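Local coordinates for protein multi-copper Oxidase CueO (Ochrobactrum, PDB 6EVG) that is a bacterial laccase-like multicopper oxidase that oxidises lignin model compounds and lignosulfonate, probably passing the electrons to oxygen through its copper sites, at residues Y63-N72 with H143-D154. Numbering follows the deposited sequence.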
loop_
_atom_site.group_PDB
_atom_site.type_symbol
_atom_site.label_atom_id
_atom_site.label_comp_id
_atom_site.label_asym_id
_atom_site.label_seq_id
_atom_site.Cartn_x
_atom_site.Cartn_y
_atom_site.Cartn_z
ATOM N N TYR A 63 -13.400 9.995 -4.801
ATOM C CA TYR A 63 -12.392 9.688 -3.780
ATOM C C TYR A 63 -12.241 8.164 -3.682
ATOM O O TYR A 63 -13.255 7.453 -3.750
ATOM C CB TYR A 63 -12.823 10.279 -2.400
ATOM C CG TYR A 63 -11.706 10.229 -1.393
ATOM C CD1 TYR A 63 -10.726 11.199 -1.351
ATOM C CD2 TYR A 63 -11.568 9.157 -0.478
ATOM C CE1 TYR A 63 -9.633 11.108 -0.519
ATOM C CE2 TYR A 63 -10.484 9.048 0.381
ATOM C CZ TYR A 63 -9.487 10.024 0.351
ATOM O OH TYR A 63 -8.401 9.949 1.144
ATOM N N LEU A 64 -11.016 7.683 -3.531
ATOM C CA LEU A 64 -10.774 6.238 -3.472
ATOM C C LEU A 64 -11.308 5.601 -4.755
ATOM O O LEU A 64 -11.279 6.249 -5.803
ATOM C CB LEU A 64 -11.233 5.647 -2.150
ATOM C CG LEU A 64 -10.189 5.688 -1.046
ATOM C CD1 LEU A 64 -10.803 5.254 0.259
ATOM C CD2 LEU A 64 -8.965 4.860 -1.245
ATOM N N GLY A 65 -11.708 4.348 -4.705
ATOM C CA GLY A 65 -11.928 3.590 -5.913
ATOM C C GLY A 65 -12.530 2.252 -5.592
ATOM O O GLY A 65 -12.773 1.903 -4.436
ATOM N N PRO A 66 -12.815 1.459 -6.629
ATOM C CA PRO A 66 -13.384 0.125 -6.436
ATOM C C PRO A 66 -12.371 -0.860 -5.853
ATOM O O PRO A 66 -11.161 -0.634 -5.899
ATOM C CB PRO A 66 -13.764 -0.298 -7.843
ATOM C CG PRO A 66 -12.750 0.405 -8.711
ATOM C CD PRO A 66 -12.559 1.736 -8.031
ATOM N N LEU A 67 -12.920 -1.989 -5.392
ATOM C CA LEU A 67 -12.129 -3.218 -5.171
ATOM C C LEU A 67 -12.350 -4.100 -6.385
ATOM O O LEU A 67 -13.466 -4.558 -6.637
ATOM C CB LEU A 67 -12.502 -3.892 -3.859
ATOM C CG LEU A 67 -11.615 -5.118 -3.520
ATOM C CD1 LEU A 67 -11.376 -5.237 -2.051
ATOM C CD2 LEU A 67 -12.120 -6.392 -4.126
ATOM N N VAL A 68 -11.292 -4.243 -7.173
ATOM C CA VAL A 68 -11.279 -5.086 -8.368
ATOM C C VAL A 68 -10.877 -6.491 -7.944
ATOM O O VAL A 68 -9.835 -6.691 -7.340
ATOM C CB VAL A 68 -10.299 -4.536 -9.417
ATOM C CG1 VAL A 68 -10.275 -5.437 -10.647
ATOM C CG2 VAL A 68 -10.636 -3.114 -9.771
ATOM N N ARG A 69 -11.744 -7.493 -8.211
ATOM C CA ARG A 69 -11.439 -8.879 -7.860
ATOM C C ARG A 69 -11.134 -9.678 -9.121
ATOM O O ARG A 69 -11.976 -9.706 -10.047
ATOM C CB ARG A 69 -12.588 -9.483 -7.095
ATOM C CG ARG A 69 -12.254 -10.873 -6.578
ATOM C CD ARG A 69 -13.128 -11.258 -5.385
ATOM N NE ARG A 69 -14.415 -11.475 -5.882
ATOM C CZ ARG A 69 -15.556 -11.603 -5.139
ATOM N NH1 ARG A 69 -15.577 -11.501 -3.807
ATOM N NH2 ARG A 69 -16.685 -11.890 -5.755
ATOM N N LEU A 70 -9.937 -10.217 -9.193
ATOM C CA LEU A 70 -9.420 -10.962 -10.311
ATOM C C LEU A 70 -9.103 -12.377 -9.915
ATOM O O LEU A 70 -8.585 -12.641 -8.834
ATOM C CB LEU A 70 -8.145 -10.302 -10.793
ATOM C CG LEU A 70 -8.278 -8.831 -11.226
ATOM C CD1 LEU A 70 -6.924 -8.292 -11.624
ATOM C CD2 LEU A 70 -9.301 -8.616 -12.290
ATOM N N LYS A 71 -9.383 -13.318 -10.813
ATOM C CA LYS A 71 -9.106 -14.731 -10.597
ATOM C C LYS A 71 -7.735 -15.088 -11.134
ATOM O O LYS A 71 -7.399 -14.731 -12.268
ATOM C CB LYS A 71 -10.143 -15.588 -11.240
ATOM C CG LYS A 71 -11.515 -15.416 -10.649
ATOM C CD LYS A 71 -12.554 -16.306 -11.275
ATOM C CE LYS A 71 -12.914 -15.861 -12.650
ATOM N NZ LYS A 71 -14.272 -16.408 -13.011
ATOM N N ASN A 72 -6.931 -15.823 -10.353
ATOM C CA ASN A 72 -5.700 -16.333 -10.865
ATOM C C ASN A 72 -6.006 -17.127 -12.132
ATOM O O ASN A 72 -7.002 -17.876 -12.207
ATOM C CB ASN A 72 -5.011 -17.225 -9.829
ATOM C CG ASN A 72 -3.571 -17.444 -10.133
ATOM O OD1 ASN A 72 -2.866 -16.555 -10.603
ATOM N ND2 ASN A 72 -3.136 -18.696 -9.900
ATOM N N HIS A 143 -2.831 12.088 -2.480
ATOM C CA HIS A 143 -3.547 12.696 -1.358
ATOM C C HIS A 143 -4.935 13.155 -1.766
ATOM O O HIS A 143 -5.911 13.094 -0.991
ATOM C CB HIS A 143 -2.751 13.840 -0.730
ATOM C CG HIS A 143 -3.279 14.188 0.626
ATOM N ND1 HIS A 143 -3.023 13.401 1.719
ATOM C CD2 HIS A 143 -4.117 15.160 1.067
ATOM C CE1 HIS A 143 -3.711 13.896 2.748
ATOM N NE2 HIS A 143 -4.414 14.946 2.396
ATOM N N LEU A 144 -5.074 13.673 -3.005
ATOM C CA LEU A 144 -6.396 14.037 -3.489
ATOM C C LEU A 144 -7.376 12.914 -3.336
ATOM O O LEU A 144 -8.571 13.176 -3.143
ATOM C CB LEU A 144 -6.300 14.527 -4.931
ATOM C CG LEU A 144 -5.804 15.979 -5.129
ATOM C CD1 LEU A 144 -5.397 16.200 -6.582
ATOM C CD2 LEU A 144 -6.856 16.962 -4.709
ATOM N N GLY A 145 -6.888 11.680 -3.534
ATOM C CA GLY A 145 -7.695 10.503 -3.244
ATOM C C GLY A 145 -7.631 9.394 -4.273
ATOM O O GLY A 145 -8.385 8.419 -4.148
ATOM N N ILE A 146 -6.729 9.457 -5.269
ATOM C CA ILE A 146 -6.760 8.462 -6.325
ATOM C C ILE A 146 -6.109 7.157 -5.887
ATOM O O ILE A 146 -4.883 7.095 -5.692
ATOM C CB ILE A 146 -6.063 9.034 -7.600
ATOM C CG1 ILE A 146 -6.740 10.310 -8.079
ATOM C CG2 ILE A 146 -6.045 7.974 -8.686
ATOM C CD1 ILE A 146 -5.833 11.126 -9.035
ATOM N N ALA A 147 -6.929 6.132 -5.733
ATOM C CA ALA A 147 -6.466 4.787 -5.394
ATOM C C ALA A 147 -7.611 3.838 -5.552
ATOM O O ALA A 147 -8.768 4.230 -5.449
ATOM C CB ALA A 147 -5.943 4.683 -3.973
ATOM N N GLY A 148 -7.268 2.562 -5.768
ATOM C CA GLY A 148 -8.262 1.481 -5.689
ATOM C C GLY A 148 -7.576 0.223 -5.157
ATOM O O GLY A 148 -6.389 0.221 -4.925
ATOM N N LEU A 149 -8.389 -0.808 -4.974
ATOM C CA LEU A 149 -7.943 -2.065 -4.380
ATOM C C LEU A 149 -8.029 -3.174 -5.409
ATOM O O LEU A 149 -8.853 -3.118 -6.315
ATOM C CB LEU A 149 -8.780 -2.399 -3.135
ATOM C CG LEU A 149 -8.813 -1.324 -2.083
ATOM C CD1 LEU A 149 -9.718 -1.735 -0.925
ATOM C CD2 LEU A 149 -7.416 -0.973 -1.569
ATOM N N MET A 150 -7.185 -4.202 -5.267
ATOM C CA MET A 150 -7.126 -5.281 -6.256
ATOM C C MET A 150 -6.820 -6.600 -5.617
ATOM O O MET A 150 -5.665 -6.803 -5.209
ATOM C CB MET A 150 -6.091 -4.912 -7.346
ATOM C CG MET A 150 -6.029 -5.919 -8.471
ATOM S SD MET A 150 -5.049 -5.334 -9.897
ATOM C CE MET A 150 -6.167 -4.211 -10.683
ATOM N N VAL A 151 -7.812 -7.458 -5.473
ATOM C CA VAL A 151 -7.639 -8.782 -4.921
ATOM C C VAL A 151 -7.414 -9.792 -6.030
ATOM O O VAL A 151 -8.181 -9.821 -7.004
ATOM C CB VAL A 151 -8.873 -9.173 -4.062
ATOM C CG1 VAL A 151 -8.837 -10.655 -3.712
ATOM C CG2 VAL A 151 -8.948 -8.311 -2.823
ATOM N N VAL A 152 -6.367 -10.612 -5.889
ATOM C CA VAL A 152 -6.196 -11.806 -6.704
ATOM C C VAL A 152 -6.646 -12.983 -5.848
ATOM O O VAL A 152 -6.120 -13.175 -4.751
ATOM C CB VAL A 152 -4.738 -12.007 -7.172
ATOM C CG1 VAL A 152 -4.592 -13.349 -7.870
ATOM C CG2 VAL A 152 -4.348 -10.865 -8.110
ATOM N N THR A 153 -7.587 -13.756 -6.332
ATOM C CA THR A 153 -8.109 -14.947 -5.660
ATOM C C THR A 153 -7.849 -16.176 -6.489
ATOM O O THR A 153 -7.930 -16.131 -7.707
ATOM C CB THR A 153 -9.570 -14.806 -5.313
ATOM O OG1 THR A 153 -9.939 -15.956 -4.534
ATOM C CG2 THR A 153 -10.450 -14.625 -6.502
ATOM N N ASP A 154 -7.671 -17.296 -5.795
ATOM C CA ASP A 154 -7.577 -18.582 -6.445
ATOM C C ASP A 154 -8.748 -19.484 -6.119
ATOM O O ASP A 154 -8.727 -20.642 -6.491
ATOM C CB ASP A 154 -6.251 -19.324 -6.105
ATOM C CG ASP A 154 -6.072 -19.612 -4.630
ATOM O OD1 ASP A 154 -7.053 -19.435 -3.871
ATOM O OD2 ASP A 154 -4.925 -20.051 -4.243
HETATM O O HOH W 1 -6.254 11.683 1.345
#
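Y63 lays its ring beside G145, with CE1 3.4 Å from G145 CA and the carbonyl O of L144 near the plane at the ring's edge. CG lies trans to the backbone N (chi1 -169°), which carries OH out to a water 2.8 Å from Y63 OH; that water donates both to OH and to the carbonyl O of H143, and the hydroxyl is also hydrogen-bonded to OE1 of Q176. A leucine in place of Y63 would probably leave this water and Q176 without their hydroxyl mate and G145 less well covered. G145 closes the helix 138-144 in a Schellman motif, and its O takes the N-H of L64 through a bent bond (137° at H). A147 O lies 3.0 Å from G65 N but at too poor an angle to bond. Beyond P66 the chains run as neighbouring parallel strands in one sheet of a cupredoxin-type beta-sandwich, the fold of multicopper oxidase domains. P66 O, just before the strand, receives L149 N almost straight (176°), after which V68 and L70 each use both N-H and C=O on segment 143-154: V68 N to L149 O, V68 O from V151 N, L70 N to V151 O, L70 O from T153 N. N72 N finishes the ladder on T153 O at 2.8 Å. L67, whose backbone is hydrogen-bonded to P27 and V29, sends CD2 against V151 CG2 (3.9 Å), while on the other face L70 CD1 meets M150 SD.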